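Local structure of GARP domain-containing protein (Trypanosoma brucei brucei TREU927, 6XZ6) at residues Asn157-Tyr162 with Phe166-Leu171; Glu32-Ala37 with Ala103-Glu108; Glu43-Ala48 with Arg89-Ala94. The protein acts as a trypanosome receptor for the complement regulator factor H and increases transmission of the parasite to tsetse flies. All coordinates share one frame; numbering follows the deposited sequence.

Contact 1. Residues Asn157-Tyr162 with Phe166-Leu171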
ATOM      1  N   ASN A 157     -17.184   3.673   3.380  1.00 20.98           N
ATOM      2  CA  ASN A 157     -17.646   4.799   4.167  1.00 20.23           C
ATOM      3  C   ASN A 157     -17.654   6.045   3.318  1.00 23.26           C
ATOM      4  O   ASN A 157     -18.658   6.743   3.318  1.00 27.17           O
ATOM      5  CB  ASN A 157     -16.830   4.975   5.447  1.00 20.80           C
ATOM      6  CG  ASN A 157     -17.400   6.041   6.331  1.00 56.66           C
ATOM      7  OD1 ASN A 157     -18.555   5.955   6.801  1.00 47.26           O
ATOM      8  ND2 ASN A 157     -16.619   7.089   6.562  1.00 54.71           N
ATOM      9  N   LEU A 158     -16.606   6.276   2.520  1.00 17.18           N
ATOM     10  CA  LEU A 158     -16.519   7.426   1.622  1.00 17.67           C
ATOM     11  C   LEU A 158     -17.603   7.386   0.522  1.00 21.85           C
ATOM     12  O   LEU A 158     -18.252   8.384   0.254  1.00 22.72           O
ATOM     13  CB  LEU A 158     -15.120   7.508   1.000  1.00 17.76           C
ATOM     14  CG  LEU A 158     -14.866   8.692   0.079  1.00 22.50           C
ATOM     15  CD1 LEU A 158     -14.512   9.941   0.893  1.00 21.98           C
ATOM     16  CD2 LEU A 158     -13.817   8.340  -0.973  1.00 23.41           C
ATOM     17  N   ARG A 159     -17.807   6.227  -0.060  1.00 17.95           N
ATOM     18  CA  ARG A 159     -18.751   5.949  -1.111  1.00 17.71           C
ATOM     19  C   ARG A 159     -20.237   6.163  -0.639  1.00 22.96           C
ATOM     20  O   ARG A 159     -21.117   6.506  -1.472  1.00 23.27           O
ATOM     21  CB  ARG A 159     -18.440   4.531  -1.662  1.00 15.13           C
ATOM     22  CG  ARG A 159     -19.315   4.034  -2.800  1.00 18.40           C
ATOM     23  CD  ARG A 159     -20.552   3.318  -2.287  1.00 12.12           C
ATOM     24  NE  ARG A 159     -21.207   2.618  -3.377  1.00 16.99           N
ATOM     25  CZ  ARG A 159     -22.486   2.276  -3.402  1.00 30.91           C
ATOM     26  NH1 ARG A 159     -23.279   2.576  -2.383  1.00 21.65           N
ATOM     27  NH2 ARG A 159     -22.993   1.670  -4.464  1.00 26.28           N
ATOM     28  N   GLY A 160     -20.480   5.974   0.665  1.00 18.27           N
ATOM     29  CA  GLY A 160     -21.802   6.129   1.283  1.00 18.81           C
ATOM     30  C   GLY A 160     -22.128   7.570   1.613  1.00 22.29           C
ATOM     31  O   GLY A 160     -23.293   7.951   1.662  1.00 22.85           O
ATOM     32  N   LEU A 161     -21.086   8.386   1.795  1.00 19.13           N
ATOM     33  CA  LEU A 161     -21.157   9.817   2.101  1.00 17.68           C
ATOM     34  C   LEU A 161     -21.105  10.721   0.877  1.00 20.57           C
ATOM     35  O   LEU A 161     -21.657  11.818   0.930  1.00 21.81           O
ATOM     36  CB  LEU A 161     -20.012  10.185   3.078  1.00 15.94           C
ATOM     37  CG  LEU A 161     -20.099   9.539   4.463  1.00 18.22           C
ATOM     38  CD1 LEU A 161     -18.824   9.719   5.193  1.00 18.40           C
ATOM     39  CD2 LEU A 161     -21.240  10.095   5.290  1.00 12.20           C
ATOM     40  N   TYR A 162     -20.420  10.284  -0.198  1.00 16.29           N
ATOM     41  CA  TYR A 162     -20.207  11.017  -1.459  1.00 15.84           C
ATOM     42  C   TYR A 162     -20.890  10.321  -2.630  1.00 22.58           C
ATOM     43  O   TYR A 162     -20.494   9.223  -3.015  1.00 24.12           O
ATOM     44  CB  TYR A 162     -18.687  11.127  -1.738  1.00 15.64           C
ATOM     45  CG  TYR A 162     -17.977  12.182  -0.911  1.00 17.49           C
ATOM     46  CD1 TYR A 162     -17.520  11.902   0.379  1.00 20.26           C
ATOM     47  CD2 TYR A 162     -17.712  13.440  -1.434  1.00 17.33           C
ATOM     48  CE1 TYR A 162     -16.836  12.865   1.128  1.00 20.62           C
ATOM     49  CE2 TYR A 162     -17.123  14.434  -0.663  1.00 16.88           C
ATOM     50  CZ  TYR A 162     -16.654  14.138   0.601  1.00 24.54           C
ATOM     51  OH  TYR A 162     -15.999  15.111   1.310  1.00 24.57           O
ATOM     52  N   PHE A 166     -16.371   9.801  -8.444  1.00 23.23           N
ATOM     53  CA  PHE A 166     -15.017   9.663  -7.919  1.00 23.07           C
ATOM     54  C   PHE A 166     -14.913   8.722  -6.721  1.00 25.61           C
ATOM     55  O   PHE A 166     -13.989   7.914  -6.652  1.00 26.21           O
ATOM     56  CB  PHE A 166     -14.440  11.041  -7.566  1.00 25.45           C
ATOM     57  CG  PHE A 166     -13.085  10.967  -6.898  1.00 26.18           C
ATOM     58  CD1 PHE A 166     -12.970  11.019  -5.512  1.00 26.12           C
ATOM     59  CD2 PHE A 166     -11.926  10.809  -7.655  1.00 29.15           C
ATOM     60  CE1 PHE A 166     -11.720  10.946  -4.893  1.00 26.00           C
ATOM     61  CE2 PHE A 166     -10.678  10.728  -7.034  1.00 31.25           C
ATOM     62  CZ  PHE A 166     -10.587  10.786  -5.653  1.00 27.39           C
ATOM     63  N   ALA A 167     -15.837   8.872  -5.759  1.00 20.59           N
ATOM     64  CA  ALA A 167     -15.935   8.062  -4.545  1.00 18.20           C
ATOM     65  C   ALA A 167     -16.259   6.607  -4.880  1.00 18.73           C
ATOM     66  O   ALA A 167     -15.736   5.714  -4.228  1.00 19.95           O
ATOM     67  CB  ALA A 167     -16.984   8.649  -3.636  1.00 19.37           C
ATOM     68  N   GLU A 168     -17.062   6.360  -5.920  1.00 13.61           N
ATOM     69  CA  GLU A 168     -17.395   5.015  -6.408  1.00 14.33           C
ATOM     70  C   GLU A 168     -16.187   4.396  -7.102  1.00 21.25           C
ATOM     71  O   GLU A 168     -15.880   3.233  -6.851  1.00 22.41           O
ATOM     72  CB  GLU A 168     -18.628   5.045  -7.345  1.00 16.39           C
ATOM     73  CG  GLU A 168     -19.030   3.698  -7.920  1.00 22.30           C
ATOM     74  CD  GLU A 168     -19.520   2.615  -6.977  1.00 38.04           C
ATOM     75  OE1 GLU A 168     -20.027   2.950  -5.887  1.00 36.10           O
ATOM     76  OE2 GLU A 168     -19.420   1.423  -7.343  1.00 41.71           O
ATOM     77  N   GLU A 169     -15.469   5.179  -7.941  1.00 18.85           N
ATOM     78  CA  GLU A 169     -14.255   4.710  -8.611  1.00 18.00           C
ATOM     79  C   GLU A 169     -13.142   4.485  -7.576  1.00 19.58           C
ATOM     80  O   GLU A 169     -12.421   3.509  -7.701  1.00 20.97           O
ATOM     81  CB  GLU A 169     -13.866   5.637  -9.756  1.00 20.28           C
ATOM     82  CG  GLU A 169     -12.549   5.336 -10.450  1.00 38.49           C
ATOM     83  CD  GLU A 169     -11.867   6.609 -10.920  1.00 72.38           C
ATOM     84  OE1 GLU A 169     -11.322   7.360 -10.071  1.00 70.83           O
ATOM     85  OE2 GLU A 169     -11.920   6.876 -12.141  1.00 69.77           O
ATOM     86  N   TYR A 170     -13.077   5.283  -6.506  1.00 14.48           N
ATOM     87  CA  TYR A 170     -12.113   5.027  -5.425  1.00 14.67           C
ATOM     88  C   TYR A 170     -12.409   3.698  -4.753  1.00 20.20           C
ATOM     89  O   TYR A 170     -11.485   2.921  -4.578  1.00 22.36           O
ATOM     90  CB  TYR A 170     -12.040   6.155  -4.377  1.00 15.62           C
ATOM     91  CG  TYR A 170     -11.099   5.812  -3.242  1.00 16.39           C
ATOM     92  CD1 TYR A 170      -9.715   5.839  -3.424  1.00 17.34           C
ATOM     93  CD2 TYR A 170     -11.585   5.362  -2.023  1.00 17.45           C
ATOM     94  CE1 TYR A 170      -8.839   5.458  -2.402  1.00 16.30           C
ATOM     95  CE2 TYR A 170     -10.722   4.958  -1.003  1.00 18.55           C
ATOM     96  CZ  TYR A 170      -9.347   4.995  -1.204  1.00 25.35           C
ATOM     97  OH  TYR A 170      -8.490   4.621  -0.194  1.00 24.15           O
ATOM     98  N   LEU A 171     -13.676   3.403  -4.430  1.00 15.59           N
ATOM     99  CA  LEU A 171     -14.062   2.104  -3.857  1.00 14.55           C
ATOM    100  C   LEU A 171     -13.614   0.932  -4.767  1.00 21.77           C
ATOM    101  O   LEU A 171     -12.998  -0.014  -4.273  1.00 24.74           O
ATOM    102  CB  LEU A 171     -15.588   2.035  -3.589  1.00 13.81           C
ATOM    103  CG  LEU A 171     -16.179   0.668  -3.179  1.00 16.57           C
ATOM    104  CD1 LEU A 171     -15.614   0.183  -1.811  1.00 17.46           C
ATOM    105  CD2 LEU A 171     -17.695   0.702  -3.170  1.00 11.15           C
TER

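Contact 2. Residues Glu32-Ala37 with Ala103-Glu108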
ATOM      1  N   GLU A  32       8.756  -1.498   3.952  1.00 24.95           N
ATOM      2  CA  GLU A  32       9.128  -2.394   5.052  1.00 24.55           C
ATOM      3  C   GLU A  32       9.068  -3.844   4.565  1.00 25.10           C
ATOM      4  O   GLU A  32       9.981  -4.621   4.843  1.00 25.53           O
ATOM      5  CB  GLU A  32       8.232  -2.153   6.266  1.00 26.12           C
ATOM      6  CG  GLU A  32       8.428  -0.769   6.865  1.00 39.77           C
ATOM      7  CD  GLU A  32       7.903  -0.539   8.268  1.00 58.75           C
ATOM      8  OE1 GLU A  32       6.762  -0.034   8.410  1.00 41.79           O
ATOM      9  OE2 GLU A  32       8.657  -0.828   9.225  1.00 55.72           O
ATOM     10  N   ARG A  33       8.015  -4.183   3.785  1.00 18.14           N
ATOM     11  CA  ARG A  33       7.794  -5.498   3.190  1.00 16.44           C
ATOM     12  C   ARG A  33       8.853  -5.843   2.149  1.00 21.76           C
ATOM     13  O   ARG A  33       9.360  -6.962   2.156  1.00 23.21           O
ATOM     14  CB  ARG A  33       6.384  -5.588   2.602  1.00 14.23           C
ATOM     15  CG  ARG A  33       5.257  -5.426   3.652  1.00 16.86           C
ATOM     16  CD  ARG A  33       5.282  -6.479   4.739  1.00 15.45           C
ATOM     17  NE  ARG A  33       4.818  -5.905   6.001  1.00 57.15           N
ATOM     18  CZ  ARG A  33       4.667  -6.585   7.139  1.00 89.33           C
ATOM     19  NH1 ARG A  33       4.230  -5.972   8.233  1.00 93.83           N
ATOM     20  NH2 ARG A  33       4.921  -7.892   7.185  1.00 69.83           N
ATOM     21  N   ARG A  34       9.205  -4.864   1.289  1.00 18.63           N
ATOM     22  CA  ARG A  34      10.247  -4.956   0.261  1.00 20.35           C
ATOM     23  C   ARG A  34      11.616  -5.207   0.899  1.00 24.43           C
ATOM     24  O   ARG A  34      12.341  -6.058   0.420  1.00 26.62           O
ATOM     25  CB  ARG A  34      10.294  -3.680  -0.608  1.00 24.89           C
ATOM     26  CG  ARG A  34       9.603  -3.799  -1.975  1.00 32.28           C
ATOM     27  CD  ARG A  34       9.946  -2.615  -2.889  1.00 38.19           C
ATOM     28  NE  ARG A  34       8.796  -1.723  -3.009  1.00 51.81           N
ATOM     29  CZ  ARG A  34       8.734  -0.482  -2.531  1.00 77.02           C
ATOM     30  NH1 ARG A  34       7.611   0.223  -2.642  1.00 62.78           N
ATOM     31  NH2 ARG A  34       9.799   0.070  -1.943  1.00 60.24           N
ATOM     32  N   PHE A  35      11.944  -4.507   1.995  1.00 19.80           N
ATOM     33  CA  PHE A  35      13.178  -4.680   2.777  1.00 20.02           C
ATOM     34  C   PHE A  35      13.225  -6.065   3.415  1.00 24.74           C
ATOM     35  O   PHE A  35      14.222  -6.770   3.280  1.00 24.97           O
ATOM     36  CB  PHE A  35      13.284  -3.591   3.849  1.00 22.04           C
ATOM     37  CG  PHE A  35      13.695  -2.229   3.342  1.00 23.91           C
ATOM     38  CD1 PHE A  35      14.478  -2.104   2.193  1.00 26.30           C
ATOM     39  CD2 PHE A  35      13.403  -1.074   4.080  1.00 25.20           C
ATOM     40  CE1 PHE A  35      14.911  -0.854   1.766  1.00 28.39           C
ATOM     41  CE2 PHE A  35      13.837   0.178   3.656  1.00 28.27           C
ATOM     42  CZ  PHE A  35      14.604   0.277   2.506  1.00 27.78           C
ATOM     43  N   GLU A  36      12.106  -6.484   4.039  1.00 21.76           N
ATOM     44  CA  GLU A  36      11.936  -7.796   4.656  1.00 21.62           C
ATOM     45  C   GLU A  36      12.137  -8.945   3.646  1.00 24.22           C
ATOM     46  O   GLU A  36      12.831  -9.908   3.969  1.00 24.21           O
ATOM     47  CB  GLU A  36      10.569  -7.878   5.368  1.00 21.90           C
ATOM     48  CG  GLU A  36      10.390  -9.160   6.157  1.00 25.06           C
ATOM     49  CD  GLU A  36       9.043  -9.336   6.812  1.00 41.88           C
ATOM     50  OE1 GLU A  36       8.768 -10.466   7.272  1.00 56.07           O
ATOM     51  OE2 GLU A  36       8.257  -8.363   6.852  1.00 30.89           O
ATOM     52  N   ALA A  37      11.547  -8.834   2.436  1.00 20.85           N
ATOM     53  CA  ALA A  37      11.685  -9.825   1.364  1.00 20.72           C
ATOM     54  C   ALA A  37      13.144  -9.916   0.897  1.00 26.51           C
ATOM     55  O   ALA A  37      13.666 -11.017   0.736  1.00 28.34           O
ATOM     56  CB  ALA A  37      10.771  -9.473   0.199  1.00 19.95           C
ATOM     57  N   ALA A 103       2.148  -2.150  -7.450  1.00 24.12           N
ATOM     58  CA  ALA A 103       0.718  -2.001  -7.703  1.00 21.84           C
ATOM     59  C   ALA A 103       0.104  -1.042  -6.696  1.00 22.36           C
ATOM     60  O   ALA A 103      -0.650  -0.144  -7.065  1.00 20.86           O
ATOM     61  CB  ALA A 103       0.056  -3.362  -7.596  1.00 22.01           C
ATOM     62  N   LEU A 104       0.469  -1.222  -5.418  1.00 18.24           N
ATOM     63  CA  LEU A 104      -0.005  -0.413  -4.301  1.00 16.92           C
ATOM     64  C   LEU A 104       0.573   0.989  -4.324  1.00 23.82           C
ATOM     65  O   LEU A 104      -0.084   1.934  -3.902  1.00 24.35           O
ATOM     66  CB  LEU A 104       0.318  -1.111  -2.990  1.00 16.49           C
ATOM     67  CG  LEU A 104      -0.575  -2.303  -2.629  1.00 19.55           C
ATOM     68  CD1 LEU A 104       0.070  -3.111  -1.528  1.00 20.76           C
ATOM     69  CD2 LEU A 104      -1.984  -1.846  -2.239  1.00 14.37           C
ATOM     70  N   ASP A 105       1.768   1.137  -4.890  1.00 21.90           N
ATOM     71  CA  ASP A 105       2.415   2.422  -5.008  1.00 22.37           C
ATOM     72  C   ASP A 105       1.776   3.253  -6.112  1.00 26.55           C
ATOM     73  O   ASP A 105       1.658   4.461  -5.967  1.00 27.50           O
ATOM     74  CB  ASP A 105       3.940   2.240  -5.150  1.00 25.90           C
ATOM     75  CG  ASP A 105       4.666   1.973  -3.821  1.00 41.80           C
ATOM     76  OD1 ASP A 105       4.015   1.453  -2.862  1.00 41.63           O
ATOM     77  OD2 ASP A 105       5.876   2.273  -3.735  1.00 51.62           O
ATOM     78  N   SER A 106       1.298   2.606  -7.180  1.00 23.93           N
ATOM     79  CA  SER A 106       0.585   3.260  -8.282  1.00 23.42           C
ATOM     80  C   SER A 106      -0.778   3.749  -7.792  1.00 25.10           C
ATOM     81  O   SER A 106      -1.227   4.822  -8.197  1.00 24.72           O
ATOM     82  CB  SER A 106       0.391   2.286  -9.434  1.00 26.57           C
ATOM     83  OG  SER A 106       1.656   2.004  -9.996  1.00 43.76           O
ATOM     84  N   PHE A 107      -1.413   2.960  -6.904  1.00 19.90           N
ATOM     85  CA  PHE A 107      -2.702   3.256  -6.310  1.00 19.22           C
ATOM     86  C   PHE A 107      -2.605   4.485  -5.405  1.00 24.37           C
ATOM     87  O   PHE A 107      -3.403   5.417  -5.542  1.00 24.90           O
ATOM     88  CB  PHE A 107      -3.222   2.025  -5.551  1.00 20.17           C
ATOM     89  CG  PHE A 107      -4.388   2.270  -4.637  1.00 21.44           C
ATOM     90  CD1 PHE A 107      -5.619   2.667  -5.148  1.00 24.86           C
ATOM     91  CD2 PHE A 107      -4.258   2.110  -3.262  1.00 22.21           C
ATOM     92  CE1 PHE A 107      -6.700   2.897  -4.297  1.00 24.22           C
ATOM     93  CE2 PHE A 107      -5.344   2.325  -2.415  1.00 24.16           C
ATOM     94  CZ  PHE A 107      -6.550   2.734  -2.936  1.00 22.09           C
ATOM     95  N   GLU A 108      -1.605   4.501  -4.508  1.00 19.40           N
ATOM     96  CA  GLU A 108      -1.374   5.605  -3.585  1.00 17.99           C
ATOM     97  C   GLU A 108      -1.083   6.866  -4.398  1.00 23.53           C
ATOM     98  O   GLU A 108      -1.612   7.933  -4.095  1.00 24.68           O
ATOM     99  CB  GLU A 108      -0.231   5.244  -2.626  1.00 19.33           C
ATOM    100  CG  GLU A 108       0.191   6.369  -1.693  1.00 35.39           C
ATOM    101  CD  GLU A 108       1.184   7.424  -2.171  1.00 62.41           C
ATOM    102  OE1 GLU A 108       1.818   7.216  -3.237  1.00 36.05           O
ATOM    103  OE2 GLU A 108       1.329   8.457  -1.467  1.00 54.47           O
TER

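Contact 3. Residues Glu43-Ala48 with Arg89-Ala94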
ATOM      1  N   GLU A  43      19.368 -14.018   3.060  1.00 37.68           N
ATOM      2  CA  GLU A  43      19.649 -15.040   4.078  1.00 40.89           C
ATOM      3  C   GLU A  43      19.530 -16.442   3.470  1.00 45.65           C
ATOM      4  O   GLU A  43      20.333 -17.311   3.809  1.00 48.30           O
ATOM      5  CB  GLU A  43      18.700 -14.926   5.277  1.00 43.14           C
ATOM      6  CG  GLU A  43      19.428 -14.661   6.588  1.00 62.59           C
ATOM      7  CD  GLU A  43      19.571 -15.852   7.522  1.00 90.27           C
ATOM      8  OE1 GLU A  43      19.004 -15.798   8.640  1.00 94.52           O
ATOM      9  OE2 GLU A  43      20.262 -16.829   7.149  1.00 80.39           O
ATOM     10  N   SER A  44      18.544 -16.659   2.551  1.00 37.88           N
ATOM     11  CA  SER A  44      18.340 -17.948   1.877  1.00 34.01           C
ATOM     12  C   SER A  44      19.479 -18.241   0.925  1.00 36.69           C
ATOM     13  O   SER A  44      19.862 -19.399   0.771  1.00 37.80           O
ATOM     14  CB  SER A  44      16.987 -18.005   1.183  1.00 30.33           C
ATOM     15  OG  SER A  44      16.924 -17.223   0.005  1.00 25.81           O
ATOM     16  N   LYS A  45      20.064 -17.194   0.338  1.00 31.42           N
ATOM     17  CA  LYS A  45      21.215 -17.353  -0.541  1.00 31.62           C
ATOM     18  C   LYS A  45      22.490 -17.641   0.281  1.00 42.83           C
ATOM     19  O   LYS A  45      23.356 -18.378  -0.191  1.00 44.23           O
ATOM     20  CB  LYS A  45      21.381 -16.145  -1.456  1.00 32.03           C
ATOM     21  CG  LYS A  45      20.384 -16.087  -2.611  1.00 36.87           C
ATOM     22  CD  LYS A  45      20.684 -14.878  -3.474  1.00 45.26           C
ATOM     23  CE  LYS A  45      19.714 -14.681  -4.609  1.00 58.90           C
ATOM     24  NZ  LYS A  45      19.698 -13.254  -5.050  1.00 72.13           N
ATOM     25  N   LYS A  46      22.586 -17.114   1.534  1.00 43.14           N
ATOM     26  CA  LYS A  46      23.745 -17.369   2.414  1.00 45.90           C
ATOM     27  C   LYS A  46      23.685 -18.789   2.961  1.00 48.68           C
ATOM     28  O   LYS A  46      24.722 -19.419   3.118  1.00 51.37           O
ATOM     29  CB  LYS A  46      23.878 -16.343   3.573  1.00 50.52           C
ATOM     30  CG  LYS A  46      24.233 -14.916   3.130  1.00 67.12           C
ATOM     31  CD  LYS A  46      24.088 -13.893   4.277  1.00 80.01           C
ATOM     32  CE  LYS A  46      23.349 -12.625   3.868  1.00 86.09           C
ATOM     33  NZ  LYS A  46      22.543 -12.037   4.986  1.00 81.27           N
ATOM     34  N   ALA A  47      22.481 -19.280   3.265  1.00 42.20           N
ATOM     35  CA  ALA A  47      22.240 -20.642   3.734  1.00 42.60           C
ATOM     36  C   ALA A  47      22.569 -21.647   2.614  1.00 46.65           C
ATOM     37  O   ALA A  47      23.160 -22.686   2.897  1.00 48.17           O
ATOM     38  CB  ALA A  47      20.788 -20.784   4.167  1.00 42.05           C
ATOM     39  N   ALA A  48      22.228 -21.322   1.344  1.00 40.80           N
ATOM     40  CA  ALA A  48      22.523 -22.182   0.199  1.00 39.47           C
ATOM     41  C   ALA A  48      24.030 -22.250  -0.092  1.00 46.91           C
ATOM     42  O   ALA A  48      24.546 -23.322  -0.408  1.00 49.27           O
ATOM     43  CB  ALA A  48      21.758 -21.709  -1.033  1.00 37.61           C
ATOM     44  N   ARG A  89      12.713 -20.557  -4.312  1.00 19.86           N
ATOM     45  CA  ARG A  89      11.353 -20.224  -3.904  1.00 18.65           C
ATOM     46  C   ARG A  89      11.293 -18.830  -3.252  1.00 23.68           C
ATOM     47  O   ARG A  89      10.301 -18.129  -3.458  1.00 23.64           O
ATOM     48  CB  ARG A  89      10.780 -21.284  -2.984  1.00 18.68           C
ATOM     49  CG  ARG A  89      10.240 -22.485  -3.741  1.00 29.75           C
ATOM     50  CD  ARG A  89       9.471 -23.450  -2.859  1.00 35.10           C
ATOM     51  NE  ARG A  89      10.330 -23.993  -1.809  1.00 51.00           N
ATOM     52  CZ  ARG A  89      11.036 -25.108  -1.932  1.00 55.46           C
ATOM     53  NH1 ARG A  89      10.945 -25.840  -3.038  1.00 20.05           N
ATOM     54  NH2 ARG A  89      11.822 -25.518  -0.936  1.00 46.55           N
ATOM     55  N   ALA A  90      12.368 -18.405  -2.530  1.00 20.18           N
ATOM     56  CA  ALA A  90      12.483 -17.068  -1.929  1.00 20.16           C
ATOM     57  C   ALA A  90      12.677 -15.999  -3.021  1.00 26.67           C
ATOM     58  O   ALA A  90      12.160 -14.899  -2.868  1.00 27.52           O
ATOM     59  CB  ALA A  90      13.613 -17.015  -0.907  1.00 21.74           C
ATOM     60  N   GLU A  91      13.351 -16.341  -4.148  1.00 24.67           N
ATOM     61  CA  GLU A  91      13.513 -15.457  -5.336  1.00 24.87           C
ATOM     62  C   GLU A  91      12.169 -15.086  -5.916  1.00 26.29           C
ATOM     63  O   GLU A  91      11.910 -13.911  -6.175  1.00 25.74           O
ATOM     64  CB  GLU A  91      14.318 -16.133  -6.486  1.00 27.10           C
ATOM     65  CG  GLU A  91      15.803 -15.819  -6.560  1.00 42.06           C
ATOM     66  CD  GLU A  91      16.197 -14.429  -7.017  1.00 73.42           C
ATOM     67  OE1 GLU A  91      17.372 -14.269  -7.420  1.00 87.40           O
ATOM     68  OE2 GLU A  91      15.354 -13.501  -6.960  1.00 63.75           O
ATOM     69  N   ALA A  92      11.331 -16.111  -6.167  1.00 23.25           N
ATOM     70  CA  ALA A  92       9.979 -15.982  -6.727  1.00 21.70           C
ATOM     71  C   ALA A  92       9.060 -15.247  -5.774  1.00 25.29           C
ATOM     72  O   ALA A  92       8.382 -14.341  -6.208  1.00 25.77           O
ATOM     73  CB  ALA A  92       9.419 -17.344  -7.070  1.00 22.12           C
ATOM     74  N   ALA A  93       9.099 -15.546  -4.471  1.00 22.03           N
ATOM     75  CA  ALA A  93       8.249 -14.832  -3.513  1.00 21.17           C
ATOM     76  C   ALA A  93       8.602 -13.344  -3.396  1.00 25.30           C
ATOM     77  O   ALA A  93       7.680 -12.534  -3.397  1.00 25.85           O
ATOM     78  CB  ALA A  93       8.267 -15.517  -2.155  1.00 22.47           C
ATOM     79  N   ALA A  94       9.922 -12.977  -3.366  1.00 20.76           N
ATOM     80  CA  ALA A  94      10.404 -11.580  -3.287  1.00 19.02           C
ATOM     81  C   ALA A  94      10.036 -10.792  -4.529  1.00 23.14           C
ATOM     82  O   ALA A  94       9.713  -9.617  -4.430  1.00 23.76           O
ATOM     83  CB  ALA A  94      11.902 -11.522  -3.046  1.00 20.11           C
TER

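Contact 1. Residues Asn157-Tyr162 with Phe166-Leu171
Arg-159 sits opposite Ala-167, their CA atoms 4.9 Å apart, where helix 148-161 ends and helix 165-208 sets off almost antiparallel to it, the short axes 8.4 Å apart at 160°. The methyl of Ala-167 fills the middle of this helical hairpin: its CB meets CB of Tyr-162 at 3.6 Å and also packs against CD2 of Leu-158. That same leucine methyl reaches Tyr-170, CD2 to CD2 at 3.9 Å, the two side chains crossing at about a right angle. On the outer side Arg-159 and Glu-168 run side by side, and NE of Arg-159 donates to OE1 of Glu-168 at 2.8 Å in a salt bridge. OE1 is approached nearly along its C-O axis, although it lies 23° out of the guanidinium plane, and the two flat groups are turned 66° apart. With CG anti to the backbone N, the aliphatic chain of Arg-159 passes Leu-171, its CG 3.7 Å from CD2 of Leu-171. Tyr-162 and Phe-166 also pack on the bound factor H chain. The hairpin is thus apolar within and charged outside, and the aliphatic part of Arg-159 lies against Leu-171 beside the salt bridge.

Contact 2. Residues Glu32-Ala37 with Ala103-Glu108
Arg-34 and Asp-105 approach each other from opposite directions, bridging two helical segments whose nearest CA atoms, those of the same two residues, are 12.0 Å apart. The charged interaction is a salt bridge from NH1 of Arg-34 to OD2 of Asp-105 at 2.9 Å. The oxygen lies at the edge of the guanidinium, near its plane, while the carboxylate stands almost perpendicular to that plane, 88° away. One oxygen makes the close approach; OD1 of Asp-105 remains 3.8 Å from NH1 of Arg-34. The long arginine chain bends at chi3 (-107°), which swings its guanidinium across the gap.

Hydrogen bonding occupies the other carboxylate oxygen. OD1 of Asp-105 is bonded to OG1 of Thr-30, so the acid has one oxygen on each of two residues of helix 4-61, a hydroxyl and a guanidinium. This double attachment probably restrains rotation of the carboxylate and presents OD2 to the arginine.

Packing beside the bridge includes Phe-107 on Leu-23 and Leu-26, while Arg-34 touches Ala-101 of helix 67-125. The centre of the contact is about 6 Å from that of the chain, yet in this slender bundle it lies at the surface. A polar tie across the seam between the long helices 4-61 and 67-125 is in keeping with the elongated helical bundle of this receptor.

Contact 3. Residues Glu43-Ala48 with Arg89-Ala94
Ser-44 and Ala-90 face each other across the seam between helices 4-61 and 67-125, two of the three long helices of the elongated helical bundle, and here the backbones come close: their CA atoms are 7.0 Å apart. Both CB atoms point toward the opposite helix. The hydroxyl of Ser-44 is the part that reaches the alanine, with OG 3.4 Å from the methyl CB of Ala-90, while the serine's own CB stays 4.1 Å from that methyl. With chi1 at 73°, OG stands between the backbone N and the carbonyl carbon. Its polar need is met within its own helix, by a hydrogen bond to the carbonyl oxygen of Leu-41, so the hydroxyl can lie against a methyl group while keeping a polar partner. Ala-90 also packs on Leu-41 and, from the third long helix 165-208, on Thr-191; the small side chains of Ser-44 and Ala-90 are consistent with the close approach here.

Toward the surface, Lys-45 and Glu-91 form the second pair. Neither CB is aimed at the other helix, yet the ends of both side chains converge, crossing at a slant. The lysine is extended beyond CG, whereas Glu-91 is bent at chi2 (-72°) and turns its carboxylate back to the ammonium. The resulting salt bridge includes only a weak hydrogen bond, and Lys-45 has a further long, weak ion pair with Glu-42. Even the methylene next to the ammonium is nearly as near: CE of Lys-45 lies 3.7 Å from OE1 of Glu-91, against 3.5 Å for its NZ.

Contacts 2 and 3 are successive ties between helices 4-61 and 67-125, with centres 19 Å apart; they meet directly where CB of Ala-37 packs on CB of Ala-94 at 4.0 Å. Contact 1 belongs to a different pair of helices, 24 Å from contact 2 by centres, yet the two also touch, CE1 of Tyr-170 lying 3.6 Å from CZ of Phe-107. Contact 2 therefore stands between the others, and contacts 1 and 3 lie on opposite sides of the chain's centre, 41 Å apart between centres. Factor H touches contact 1, where its Lys-33 forms a salt bridge with Glu-169, and does not touch the segments of contacts 2 or 3.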